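Local coordinates for protein putative glycoside hydrolase (Bacteroides thetaiotaomicron VPI-5482, PDB 3HBZ) that is of unknown function but binds calcium and may play a role in carbohydrate metabolism, possibly as a glycoside hydrolase, at residues Ile33-Gly38 against Tyr87-Ile92; Ile177-Leu182 against Phe312-Glu317; Ile184-Val189 against Ala199-Leu204; Tyr242-Glu247 against Thr258-Ser263. One frame throughout, in Å; residues are numbered along the deposited sequence.

Contact 1 (Ile33-Gly38 against Tyr87-Ile92); sequences INIFVG and YTVSVI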
loop_
_atom_site.group_PDB
_atom_site.type_symbol
_atom_site.label_atom_id
_atom_site.label_comp_id
_atom_site.label_asym_id
_atom_site.label_seq_id
_atom_site.Cartn_x
_atom_site.Cartn_y
_atom_site.Cartn_z
ATOM N N ILE A 33 9.898 9.133 -3.237
ATOM C CA ILE A 33 9.133 9.816 -2.188
ATOM C C ILE A 33 7.823 10.350 -2.782
ATOM O O ILE A 33 7.847 10.938 -3.848
ATOM C CB ILE A 33 9.899 10.966 -1.609
ATOM C CG1 ILE A 33 11.302 10.498 -1.176
ATOM C CG2 ILE A 33 9.098 11.587 -0.396
ATOM C CD1 ILE A 33 12.109 11.465 -0.371
ATOM N N ASN A 34 6.693 10.093 -2.106
ATOM C CA ASN A 34 5.393 10.683 -2.441
ATOM C C ASN A 34 5.004 11.593 -1.281
ATOM O O ASN A 34 4.903 11.152 -0.131
ATOM C CB ASN A 34 4.298 9.617 -2.683
ATOM C CG ASN A 34 4.371 8.969 -4.102
ATOM O OD1 ASN A 34 5.323 8.297 -4.427
ATOM N ND2 ASN A 34 3.376 9.216 -4.924
ATOM N N ILE A 35 4.826 12.864 -1.597
ATOM C CA ILE A 35 4.479 13.914 -0.651
ATOM C C ILE A 35 3.010 14.277 -0.925
ATOM O O ILE A 35 2.628 14.445 -2.065
ATOM C CB ILE A 35 5.342 15.164 -0.924
ATOM C CG1 ILE A 35 6.835 14.819 -0.703
ATOM C CG2 ILE A 35 4.912 16.343 -0.023
ATOM C CD1 ILE A 35 7.849 15.885 -1.150
ATOM N N PHE A 36 2.189 14.368 0.111
ATOM C CA PHE A 36 0.760 14.657 -0.057
ATOM C C PHE A 36 0.372 16.031 0.515
ATOM O O PHE A 36 0.606 16.317 1.700
ATOM C CB PHE A 36 -0.104 13.572 0.625
ATOM C CG PHE A 36 0.095 12.178 0.058
ATOM C CD1 PHE A 36 1.189 11.418 0.443
ATOM C CD2 PHE A 36 -0.800 11.644 -0.843
ATOM C CE1 PHE A 36 1.364 10.154 -0.038
ATOM C CE2 PHE A 36 -0.621 10.346 -1.338
ATOM C CZ PHE A 36 0.476 9.630 -0.961
ATOM N N VAL A 37 -0.258 16.860 -0.322
ATOM C CA VAL A 37 -0.725 18.176 0.101
ATOM C C VAL A 37 -2.212 18.336 -0.231
ATOM O O VAL A 37 -2.767 17.583 -1.028
ATOM C CB VAL A 37 0.122 19.288 -0.564
ATOM C CG1 VAL A 37 1.570 19.061 -0.250
ATOM C CG2 VAL A 37 -0.100 19.331 -2.086
ATOM N N GLY A 38 -2.865 19.303 0.396
ATOM C CA GLY A 38 -4.285 19.529 0.157
ATOM C C GLY A 38 -4.569 20.009 -1.260
ATOM O O GLY A 38 -3.807 20.805 -1.822
ATOM N N TYR A 87 16.541 9.401 -6.422
ATOM C CA TYR A 87 15.177 9.351 -5.949
ATOM C C TYR A 87 14.308 10.170 -6.873
ATOM O O TYR A 87 14.736 11.245 -7.300
ATOM C CB TYR A 87 15.090 9.963 -4.564
ATOM C CG TYR A 87 15.573 9.115 -3.415
ATOM C CD1 TYR A 87 16.906 9.087 -3.058
ATOM C CD2 TYR A 87 14.670 8.429 -2.607
ATOM C CE1 TYR A 87 17.336 8.343 -1.975
ATOM C CE2 TYR A 87 15.090 7.696 -1.511
ATOM C CZ TYR A 87 16.415 7.687 -1.181
ATOM O OH TYR A 87 16.849 6.937 -0.124
ATOM N N THR A 88 13.111 9.658 -7.163
ATOM C CA THR A 88 12.032 10.377 -7.796
ATOM C C THR A 88 11.067 10.889 -6.737
ATOM O O THR A 88 10.448 10.126 -6.007
ATOM C CB THR A 88 11.260 9.473 -8.773
ATOM O OG1 THR A 88 12.163 8.985 -9.773
ATOM C CG2 THR A 88 10.094 10.219 -9.469
ATOM N N VAL A 89 10.900 12.204 -6.688
ATOM C CA VAL A 89 10.078 12.830 -5.681
ATOM C C VAL A 89 8.872 13.457 -6.360
ATOM O O VAL A 89 9.021 14.295 -7.261
ATOM C CB VAL A 89 10.862 13.879 -4.911
ATOM C CG1 VAL A 89 9.948 14.632 -3.862
ATOM C CG2 VAL A 89 12.096 13.207 -4.212
ATOM N N SER A 90 7.697 13.005 -5.930
ATOM C CA SER A 90 6.429 13.369 -6.504
ATOM C C SER A 90 5.568 14.018 -5.429
ATOM O O SER A 90 5.660 13.666 -4.222
ATOM C CB SER A 90 5.714 12.112 -7.023
ATOM O OG SER A 90 6.426 11.465 -8.052
ATOM N N VAL A 91 4.742 14.957 -5.867
ATOM C CA VAL A 91 3.752 15.607 -5.003
ATOM C C VAL A 91 2.351 15.270 -5.510
ATOM O O VAL A 91 2.067 15.434 -6.685
ATOM C CB VAL A 91 3.939 17.151 -4.960
ATOM C CG1 VAL A 91 2.785 17.817 -4.176
ATOM C CG2 VAL A 91 5.284 17.482 -4.279
ATOM N N ILE A 92 1.515 14.775 -4.610
ATOM C CA ILE A 92 0.123 14.441 -4.891
ATOM C C ILE A 92 -0.713 15.562 -4.294
ATOM O O ILE A 92 -0.702 15.762 -3.079
ATOM C CB ILE A 92 -0.291 13.111 -4.209
ATOM C CG1 ILE A 92 0.673 11.956 -4.552
ATOM C CG2 ILE A 92 -1.698 12.761 -4.572
ATOM C CD1 ILE A 92 0.676 11.638 -5.981
#

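Contact 2 (Ile177-Leu182 against Phe312-Glu317); sequences IAAGNL and FTSSLE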
loop_
_atom_site.group_PDB
_atom_site.type_symbol
_atom_site.label_atom_id
_atom_site.label_comp_id
_atom_site.label_asym_id
_atom_site.label_seq_id
_atom_site.Cartn_x
_atom_site.Cartn_y
_atom_site.Cartn_z
ATOM N N ILE A 177 4.390 -18.575 4.621
ATOM C CA ILE A 177 3.638 -18.234 3.415
ATOM C C ILE A 177 3.461 -16.727 3.354
ATOM O O ILE A 177 3.676 -16.034 4.357
ATOM C CB ILE A 177 2.247 -18.913 3.367
ATOM C CG1 ILE A 177 1.370 -18.403 4.503
ATOM C CG2 ILE A 177 2.352 -20.515 3.357
ATOM C CD1 ILE A 177 -0.132 -18.856 4.409
ATOM N N ALA A 178 3.127 -16.224 2.164
ATOM C CA ALA A 178 2.888 -14.817 1.929
ATOM C C ALA A 178 1.604 -14.649 1.121
ATOM O O ALA A 178 1.537 -15.043 -0.053
ATOM C CB ALA A 178 4.107 -14.199 1.115
ATOM N N ALA A 179 0.586 -14.064 1.724
ATOM C CA ALA A 179 -0.634 -13.797 1.018
ATOM C C ALA A 179 -0.405 -12.731 -0.011
ATOM O O ALA A 179 0.364 -11.828 0.216
ATOM C CB ALA A 179 -1.783 -13.316 1.993
ATOM N N GLY A 180 -1.094 -12.812 -1.137
ATOM C CA GLY A 180 -1.092 -11.686 -2.067
ATOM C C GLY A 180 -2.028 -10.632 -1.503
ATOM O O GLY A 180 -3.206 -10.918 -1.189
ATOM N N ASN A 181 -1.543 -9.418 -1.408
ATOM C CA ASN A 181 -2.368 -8.295 -1.012
ATOM C C ASN A 181 -2.165 -7.021 -1.844
ATOM O O ASN A 181 -1.208 -6.861 -2.620
ATOM C CB ASN A 181 -2.179 -7.997 0.489
ATOM C CG ASN A 181 -0.754 -7.658 0.829
ATOM O OD1 ASN A 181 0.142 -7.677 -0.027
ATOM N ND2 ASN A 181 -0.536 -7.329 2.072
ATOM N N LEU A 182 -3.111 -6.108 -1.677
ATOM C CA LEU A 182 -2.994 -4.795 -2.254
ATOM C C LEU A 182 -3.818 -3.908 -1.370
ATOM O O LEU A 182 -4.947 -4.283 -0.991
ATOM C CB LEU A 182 -3.528 -4.726 -3.687
ATOM C CG LEU A 182 -3.128 -3.493 -4.494
ATOM C CD1 LEU A 182 -1.674 -3.730 -5.014
ATOM C CD2 LEU A 182 -4.148 -3.195 -5.677
ATOM N N PHE A 312 -7.410 -5.817 -0.259
ATOM C CA PHE A 312 -7.652 -7.105 -0.894
ATOM C C PHE A 312 -6.577 -8.085 -0.462
ATOM O O PHE A 312 -5.399 -7.720 -0.402
ATOM C CB PHE A 312 -7.580 -7.008 -2.401
ATOM C CG PHE A 312 -8.409 -5.899 -2.988
ATOM C CD1 PHE A 312 -9.759 -6.086 -3.181
ATOM C CD2 PHE A 312 -7.825 -4.720 -3.377
ATOM C CE1 PHE A 312 -10.543 -5.088 -3.713
ATOM C CE2 PHE A 312 -8.599 -3.690 -3.937
ATOM C CZ PHE A 312 -9.944 -3.881 -4.099
ATOM N N THR A 313 -6.973 -9.314 -0.168
ATOM C CA THR A 313 -6.000 -10.387 0.109
ATOM C C THR A 313 -6.519 -11.768 -0.334
ATOM O O THR A 313 -7.703 -12.095 -0.176
ATOM C CB THR A 313 -5.558 -10.415 1.571
ATOM O OG1 THR A 313 -4.621 -11.499 1.729
ATOM C CG2 THR A 313 -6.759 -10.669 2.526
ATOM N N SER A 314 -5.617 -12.586 -0.856
ATOM C CA SER A 314 -5.929 -13.916 -1.344
ATOM C C SER A 314 -6.142 -14.927 -0.201
ATOM O O SER A 314 -6.626 -16.014 -0.436
ATOM C CB SER A 314 -4.835 -14.391 -2.301
ATOM O OG SER A 314 -3.552 -14.452 -1.675
ATOM N N SER A 315 -5.745 -14.576 1.021
ATOM C CA SER A 315 -5.859 -15.479 2.182
ATOM C C SER A 315 -6.267 -14.666 3.424
ATOM O O SER A 315 -5.504 -13.872 3.951
ATOM C CB SER A 315 -4.543 -16.195 2.451
ATOM O OG SER A 315 -4.281 -17.201 1.490
ATOM N N LEU A 316 -7.495 -14.877 3.860
ATOM C CA LEU A 316 -8.114 -14.107 4.898
ATOM C C LEU A 316 -7.240 -14.028 6.146
ATOM O O LEU A 316 -7.163 -12.976 6.746
ATOM C CB LEU A 316 -9.481 -14.684 5.258
ATOM C CG LEU A 316 -10.252 -13.728 6.226
ATOM C CD1 LEU A 316 -11.711 -13.498 5.873
ATOM C CD2 LEU A 316 -10.116 -14.204 7.638
ATOM N N GLU A 317 -6.623 -15.135 6.542
ATOM C CA GLU A 317 -5.745 -15.144 7.703
ATOM C C GLU A 317 -4.282 -15.296 7.304
ATOM O O GLU A 317 -3.413 -15.797 8.090
ATOM C CB GLU A 317 -6.078 -16.331 8.575
ATOM C CG GLU A 317 -7.425 -16.326 9.168
ATOM C CD GLU A 317 -7.584 -17.585 10.010
ATOM O OE1 GLU A 317 -6.855 -17.688 11.017
ATOM O OE2 GLU A 317 -8.357 -18.488 9.603
#

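Contact 3 (Ile184-Val189 against Ala199-Leu204); sequences IGSFDV and ATKFGL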
loop_
_atom_site.group_PDB
_atom_site.type_symbol
_atom_site.label_atom_id
_atom_site.label_comp_id
_atom_site.label_asym_id
_atom_site.label_seq_id
_atom_site.Cartn_x
_atom_site.Cartn_y
_atom_site.Cartn_z
ATOM N N ILE A 184 -4.578 0.520 -0.024
ATOM C CA ILE A 184 -4.328 1.940 0.055
ATOM C C ILE A 184 -3.540 2.233 1.330
ATOM O O ILE A 184 -3.951 1.898 2.431
ATOM C CB ILE A 184 -5.603 2.752 0.013
ATOM C CG1 ILE A 184 -6.259 2.630 -1.376
ATOM C CG2 ILE A 184 -5.313 4.314 0.381
ATOM C CD1 ILE A 184 -7.635 3.307 -1.424
ATOM N N GLY A 185 -2.412 2.903 1.179
ATOM C CA GLY A 185 -1.493 3.076 2.325
ATOM C C GLY A 185 -0.040 2.926 1.881
ATOM O O GLY A 185 0.324 3.260 0.743
ATOM N N SER A 186 0.794 2.397 2.773
ATOM C CA SER A 186 2.161 2.111 2.412
ATOM C C SER A 186 2.695 0.866 3.106
ATOM O O SER A 186 2.115 0.381 4.087
ATOM C CB SER A 186 3.051 3.322 2.732
ATOM O OG SER A 186 2.993 3.631 4.103
ATOM N N PHE A 187 3.805 0.355 2.581
ATOM C CA PHE A 187 4.448 -0.844 3.146
ATOM C C PHE A 187 5.791 -0.427 3.728
ATOM O O PHE A 187 6.645 0.058 3.032
ATOM C CB PHE A 187 4.661 -1.936 2.110
ATOM C CG PHE A 187 5.171 -3.264 2.705
ATOM C CD1 PHE A 187 4.320 -4.099 3.357
ATOM C CD2 PHE A 187 6.492 -3.617 2.630
ATOM C CE1 PHE A 187 4.749 -5.295 3.893
ATOM C CE2 PHE A 187 6.947 -4.807 3.196
ATOM C CZ PHE A 187 6.069 -5.641 3.807
ATOM N N ASP A 188 5.952 -0.579 5.034
ATOM C CA ASP A 188 7.166 -0.149 5.707
ATOM C C ASP A 188 8.122 -1.322 5.768
ATOM O O ASP A 188 8.006 -2.192 6.635
ATOM C CB ASP A 188 6.809 0.388 7.079
ATOM C CG ASP A 188 8.038 0.726 7.944
ATOM O OD1 ASP A 188 9.181 0.471 7.552
ATOM O OD2 ASP A 188 7.802 1.205 9.033
ATOM N N VAL A 189 9.092 -1.330 4.862
ATOM C CA VAL A 189 9.914 -2.511 4.657
ATOM C C VAL A 189 10.826 -2.750 5.863
ATOM O O VAL A 189 11.280 -3.844 6.037
ATOM C CB VAL A 189 10.759 -2.452 3.347
ATOM C CG1 VAL A 189 11.919 -1.438 3.479
ATOM C CG2 VAL A 189 11.297 -3.871 2.986
ATOM N N ALA A 199 4.032 -3.564 9.279
ATOM C CA ALA A 199 4.551 -3.190 7.973
ATOM C C ALA A 199 3.464 -2.678 7.030
ATOM O O ALA A 199 3.742 -1.827 6.176
ATOM C CB ALA A 199 5.271 -4.377 7.328
ATOM N N THR A 200 2.255 -3.211 7.134
ATOM C CA THR A 200 1.136 -2.794 6.275
ATOM C C THR A 200 0.413 -1.617 6.906
ATOM O O THR A 200 -0.431 -1.788 7.790
ATOM C CB THR A 200 0.151 -3.959 6.009
ATOM O OG1 THR A 200 -0.283 -4.488 7.238
ATOM C CG2 THR A 200 0.823 -5.083 5.254
ATOM N N LYS A 201 0.730 -0.412 6.418
ATOM C CA LYS A 201 0.139 0.796 6.936
ATOM C C LYS A 201 -1.046 1.168 6.075
ATOM O O LYS A 201 -0.893 1.526 4.928
ATOM C CB LYS A 201 1.149 1.929 6.983
ATOM C CG LYS A 201 2.294 1.658 7.978
ATOM C CD LYS A 201 3.262 2.822 8.085
ATOM C CE LYS A 201 4.127 2.723 9.364
ATOM N NZ LYS A 201 5.290 3.692 9.409
ATOM N N PHE A 202 -2.225 1.065 6.658
ATOM C CA PHE A 202 -3.474 1.192 5.927
ATOM C C PHE A 202 -4.047 2.590 6.026
ATOM O O PHE A 202 -4.361 3.091 7.129
ATOM C CB PHE A 202 -4.530 0.234 6.513
ATOM C CG PHE A 202 -4.164 -1.242 6.442
ATOM C CD1 PHE A 202 -3.691 -1.814 5.266
ATOM C CD2 PHE A 202 -4.365 -2.071 7.556
ATOM C CE1 PHE A 202 -3.392 -3.189 5.181
ATOM C CE2 PHE A 202 -4.085 -3.459 7.469
ATOM C CZ PHE A 202 -3.603 -4.014 6.297
ATOM N N GLY A 203 -4.227 3.206 4.865
ATOM C CA GLY A 203 -5.145 4.350 4.719
ATOM C C GLY A 203 -4.480 5.615 4.222
ATOM O O GLY A 203 -3.326 5.864 4.551
ATOM N N LEU A 204 -5.229 6.425 3.473
ATOM C CA LEU A 204 -4.810 7.753 3.107
ATOM C C LEU A 204 -5.998 8.698 3.327
ATOM O O LEU A 204 -7.147 8.247 3.452
ATOM C CB LEU A 204 -4.332 7.791 1.657
ATOM C CG LEU A 204 -2.965 7.124 1.351
ATOM C CD1 LEU A 204 -2.668 7.143 -0.193
ATOM C CD2 LEU A 204 -1.861 7.778 2.145
#

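Contact 4 (Tyr242-Glu247 against Thr258-Ser263); sequences YAIMYE and TNAFTS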
loop_
_atom_site.group_PDB
_atom_site.type_symbol
_atom_site.label_atom_id
_atom_site.label_comp_id
_atom_site.label_asym_id
_atom_site.label_seq_id
_atom_site.Cartn_x
_atom_site.Cartn_y
_atom_site.Cartn_z
ATOM N N TYR A 242 -12.077 -5.711 2.029
ATOM C CA TYR A 242 -12.630 -4.837 3.010
ATOM C C TYR A 242 -12.145 -3.411 2.822
ATOM O O TYR A 242 -11.233 -3.158 2.018
ATOM C CB TYR A 242 -12.366 -5.383 4.396
ATOM C CG TYR A 242 -10.924 -5.474 4.853
ATOM C CD1 TYR A 242 -10.335 -4.429 5.566
ATOM C CD2 TYR A 242 -10.183 -6.605 4.636
ATOM C CE1 TYR A 242 -9.020 -4.521 6.063
ATOM C CE2 TYR A 242 -8.827 -6.705 5.086
ATOM C CZ TYR A 242 -8.269 -5.663 5.819
ATOM O OH TYR A 242 -6.974 -5.751 6.308
ATOM N N ALA A 243 -12.801 -2.486 3.523
ATOM C CA ALA A 243 -12.429 -1.076 3.548
ATOM C C ALA A 243 -12.751 -0.534 4.928
ATOM O O ALA A 243 -13.671 -1.030 5.604
ATOM C CB ALA A 243 -13.162 -0.261 2.451
ATOM N N ILE A 244 -11.940 0.423 5.376
ATOM C CA ILE A 244 -12.112 1.054 6.692
ATOM C C ILE A 244 -11.978 2.573 6.525
ATOM O O ILE A 244 -11.333 3.058 5.602
ATOM C CB ILE A 244 -11.118 0.523 7.720
ATOM C CG1 ILE A 244 -9.662 0.718 7.231
ATOM C CG2 ILE A 244 -11.359 -0.948 7.994
ATOM C CD1 ILE A 244 -8.575 0.196 8.214
HETATM N N MSE A 245 -12.666 3.296 7.385
HETATM C CA MSE A 245 -12.536 4.735 7.545
HETATM C C MSE A 245 -12.258 4.955 9.029
HETATM O O MSE A 245 -12.966 4.400 9.904
HETATM C CB MSE A 245 -13.812 5.428 7.186
HETATM C CG MSE A 245 -13.643 6.925 7.058
HETATM SE SE MSE A 245 -15.315 7.727 6.748
HETATM C CE MSE A 245 -14.670 9.528 6.279
ATOM N N TYR A 246 -11.214 5.720 9.312
ATOM C CA TYR A 246 -10.873 6.084 10.678
ATOM C C TYR A 246 -10.372 7.515 10.790
ATOM O O TYR A 246 -9.839 8.092 9.847
ATOM C CB TYR A 246 -9.797 5.120 11.232
ATOM C CG TYR A 246 -8.507 5.130 10.446
ATOM C CD1 TYR A 246 -8.346 4.365 9.297
ATOM C CD2 TYR A 246 -7.433 5.943 10.835
ATOM C CE1 TYR A 246 -7.127 4.359 8.579
ATOM C CE2 TYR A 246 -6.218 5.963 10.098
ATOM C CZ TYR A 246 -6.065 5.179 8.999
ATOM O OH TYR A 246 -4.872 5.279 8.283
ATOM N N GLU A 247 -10.530 8.065 11.980
ATOM C CA GLU A 247 -10.041 9.368 12.306
ATOM C C GLU A 247 -8.546 9.311 12.715
ATOM O O GLU A 247 -8.154 8.499 13.550
ATOM C CB GLU A 247 -10.852 9.919 13.477
ATOM C CG GLU A 247 -10.425 11.341 13.828
ATOM C CD GLU A 247 -11.318 11.994 14.889
ATOM O OE1 GLU A 247 -12.357 11.401 15.236
ATOM O OE2 GLU A 247 -10.970 13.116 15.332
ATOM N N THR A 258 -2.363 -4.763 13.024
ATOM C CA THR A 258 -2.680 -5.118 14.388
ATOM C C THR A 258 -4.045 -4.561 14.802
ATOM O O THR A 258 -4.556 -4.974 15.817
ATOM C CB THR A 258 -1.655 -4.568 15.413
ATOM O OG1 THR A 258 -1.783 -3.144 15.451
ATOM C CG2 THR A 258 -0.213 -4.979 15.075
ATOM N N ASN A 259 -4.610 -3.617 14.066
ATOM C CA ASN A 259 -5.789 -2.901 14.565
ATOM C C ASN A 259 -6.771 -2.389 13.531
ATOM O O ASN A 259 -7.631 -1.520 13.825
ATOM C CB ASN A 259 -5.335 -1.750 15.460
ATOM C CG ASN A 259 -4.505 -0.739 14.727
ATOM O OD1 ASN A 259 -4.396 -0.760 13.504
ATOM N ND2 ASN A 259 -3.861 0.125 15.473
ATOM N N ALA A 260 -6.674 -2.940 12.344
ATOM C CA ALA A 260 -7.542 -2.561 11.229
ATOM C C ALA A 260 -9.034 -2.643 11.573
ATOM O O ALA A 260 -9.851 -1.815 11.097
ATOM C CB ALA A 260 -7.230 -3.457 10.010
ATOM N N PHE A 261 -9.414 -3.654 12.368
ATOM C CA PHE A 261 -10.833 -3.854 12.686
ATOM C C PHE A 261 -11.172 -3.514 14.127
ATOM O O PHE A 261 -12.308 -3.629 14.518
ATOM C CB PHE A 261 -11.266 -5.310 12.406
ATOM C CG PHE A 261 -11.133 -5.717 10.959
ATOM C CD1 PHE A 261 -11.811 -5.009 9.975
ATOM C CD2 PHE A 261 -10.327 -6.784 10.589
ATOM C CE1 PHE A 261 -11.724 -5.378 8.636
ATOM C CE2 PHE A 261 -10.210 -7.165 9.264
ATOM C CZ PHE A 261 -10.915 -6.436 8.266
ATOM N N THR A 262 -10.197 -3.101 14.923
ATOM C CA THR A 262 -10.453 -2.933 16.349
ATOM C C THR A 262 -10.070 -1.561 16.890
ATOM O O THR A 262 -10.395 -1.274 18.010
ATOM C CB THR A 262 -9.664 -3.986 17.160
ATOM O OG1 THR A 262 -8.269 -3.849 16.848
ATOM C CG2 THR A 262 -10.162 -5.438 16.845
ATOM N N SER A 263 -9.338 -0.726 16.147
ATOM C CA SER A 263 -8.932 0.570 16.691
ATOM C C SER A 263 -10.121 1.415 17.123
ATOM O O SER A 263 -11.072 1.541 16.390
ATOM C CB SER A 263 -8.162 1.381 15.654
ATOM O OG SER A 263 -7.943 2.704 16.150
#

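Contact 1 (Ile33-Gly38 against Tyr87-Ile92)
I35 and V91 are paired on two adjacent parallel strands, and I33 and V89 lie on the same face, so four branched side chains line one side of the pair. The axes of 33-36 and 87-92 come within 4.6 Å and diverge by 23°. All four residues of this aliphatic face are buried. With chi2 of I35 near anti (170°), its CD1 comes within 3.7 Å of V89 CG1, one pair back along the strands. I33 and V89 run side by side, CB of I33 being 4.1 Å from CG2 of V89. Past the last paired residue V37 extends the packing, its CG2 at 3.9 Å from V91 CG1 and the two side chains at about a right angle.

The face of N34, S90, F36 and I92 is more polar and more open, S90 and F36 being partly exposed. I92 carries most of the contact here: its CB lies 3.7 Å from F36 CD2, and its CG1 makes an off-centre CH-pi contact with the same ring. The amide ND2 of N34 rests 3.8 Å from I92 CD1. Five backbone hydrogen bonds join the strands, I33 and I35 each using N and O to reach the residues flanking their partners; the shortest, I92 N to I35 O, is 2.8 Å.

The two are the second and third strands of a five-stranded mixed sheet, with 27-28 beyond 32-36 and 72-77 beyond 84-92, while I12 and C15 of strand 12-16 cover I33 and I35, and the Y87 hydroxyl bonds to I12 N.

Contact 2 (Ile177-Leu182 against Phe312-Glu317)
S314 and G180 meet just past the end of strand 306-313, where the two chains still run side by side. From S314, CB only brushes G180 O, at 4.0 Å, and OG, placed between the backbone N and the carbonyl carbon (chi1 60°), accepts a hydrogen bond from G180 N at 3.0 Å. The same hydroxyl is also hydrogen-bonded to OG1 of T163 on strand 158-165, so it links three chain segments. S314 N returns the grip on G180, donating to its O at 3.0 Å and in the carbonyl plane. An alanine in place of S314 would probably leave G180 N-H without this acceptor and T163 OG1 with one hydroxyl partner fewer, S315 OG remaining.

Strands 177-183 and 306-313 are neighbours in the antiparallel β-structure of the family domain, which belongs to the galactose-binding-domain-like clan, a group of β-sandwich folds. N181 and T313 form a non-hydrogen-bonded pair; L182 and F312 form the hydrogen-bonded one, with F312 N donating to L182 O at 3.0 Å and L182 N to F312 O. F312 and L182 point to the same side of the sheet, F312 CD2 being 4.3 Å from L182 CB, and the F312 ring packs further on L159, L161, I331 and V334. Beyond the strand end, A179 CB is 3.4 Å from T313 OG1 and 4.0 Å from S315 CB, while the S315 hydroxyl bonds to D237 and T163.

Contact 3 (Ile184-Val189 against Ala199-Leu204)
Strand 185-187 and strand 200-202 form an antiparallel pair near the centre of the chain, S186 facing K201 and F187 facing T200, at 172° between their directions. Backbone bonds carry it: S186 and K201 exchange N-H groups and carbonyls, the K201 N to S186 O bond being 2.8 Å, while D188 N donates to a lone pair of A199 O and G203 N reaches I184 O from well outside its carbonyl plane.

G185 lets the strands close up. Its CA lies 3.1 Å from K201 O, so a CB there would run into that carbonyl, and its backbone torsions would also press one against the preceding carbonyl. The two strands are the arms of a β-hairpin with a long connection that includes helix 196-199, and strand 200-205 continues the pairing to strand 306-313.

On one face, K201 stretches over S186 in extended form, its CB 3.4 Å from S186 O, and NZ meets D188 OD2 at 3.6 Å in a long salt bridge. The other D188 oxygen, OD1, is held by G190 N, and K201 NZ also bonds to a hexaethylene glycol, probably from the crystallisation liquor. On the other face, F187 has CG anti to the backbone N (chi1 -173°), beside the carbonyl carbon, and its ring lies next to A199. Its CE1 touches A199 CB at 3.6 Å, and T200 CG2 sits at the ring edge. At the far end I184 CG2 packs against L204 CG at 3.8 Å, the side chains crossing obliquely.

Contact 4 (Tyr242-Glu247 against Thr258-Ser263)
The nearest CA atoms of strand 242-247 and the irregular loop 258-263, those of I244 and A260, are 7.4 Å apart, and no hydrogen bond spans the two. The loop belongs to the connection between antiparallel neighbours 240-247 and 266-271, and folds back over the strand through side chains, above all an edge-to-face aromatic pair. In it the edge of F261 is directed at the face of Y242, with centroids 4.5 Å apart and planes at 53°, well short of perpendicular. CZ of F261 stands 3.3 Å above the Y242 ring plane, over its centre, and lies nearest to CD1 of Y242, at 3.4 Å. F261 CE1 follows on the same side, close to the CD1 and CE1 atoms of Y242. With chi1 at 65°, CG of Y242 sits between N and the carbonyl carbon, 3.5 Å from F261 CZ. An alanine in place of Y242 would probably open a gap under CZ of F261 and leave that ring freer to turn.

Within the loop, the O of N259 accepts from N of S263 at 3.0 Å and from N of T262, both from the same face of its plane. R271 of the following strand makes a cation-pi contact with F261, and F202 packs on both Y242 and A260. I244 supplies the second foothold. Its CD1 lies 4.3 Å from A260 CB, and its CG2, anti to the carbonyl carbon, touches A260 O at 3.6 Å.

In the fold
Contact 1 belongs to the N-terminal mixed sheet, whereas contacts 2, 3 and 4 all lie in the family domain and each involves strand 306-313 or one of its neighbours. Contacts 1, 2 and 4 are buried; contact 3 is partly so, and it alone has a salt bridge between its two segments. Parallel backbone bonding with aliphatic packing holds contact 1, antiparallel bonding holds contacts 2 and 3, with the S314 hydroxyl added in contact 2, and contact 4 relies on apolar and aromatic packing. F36 touches L204, linking contact 1 to contact 3; the Y246 hydroxyl probably bonds to F202 O, linking contact 3 to contact 4; and N181 packs on T200 between contacts 2 and 3.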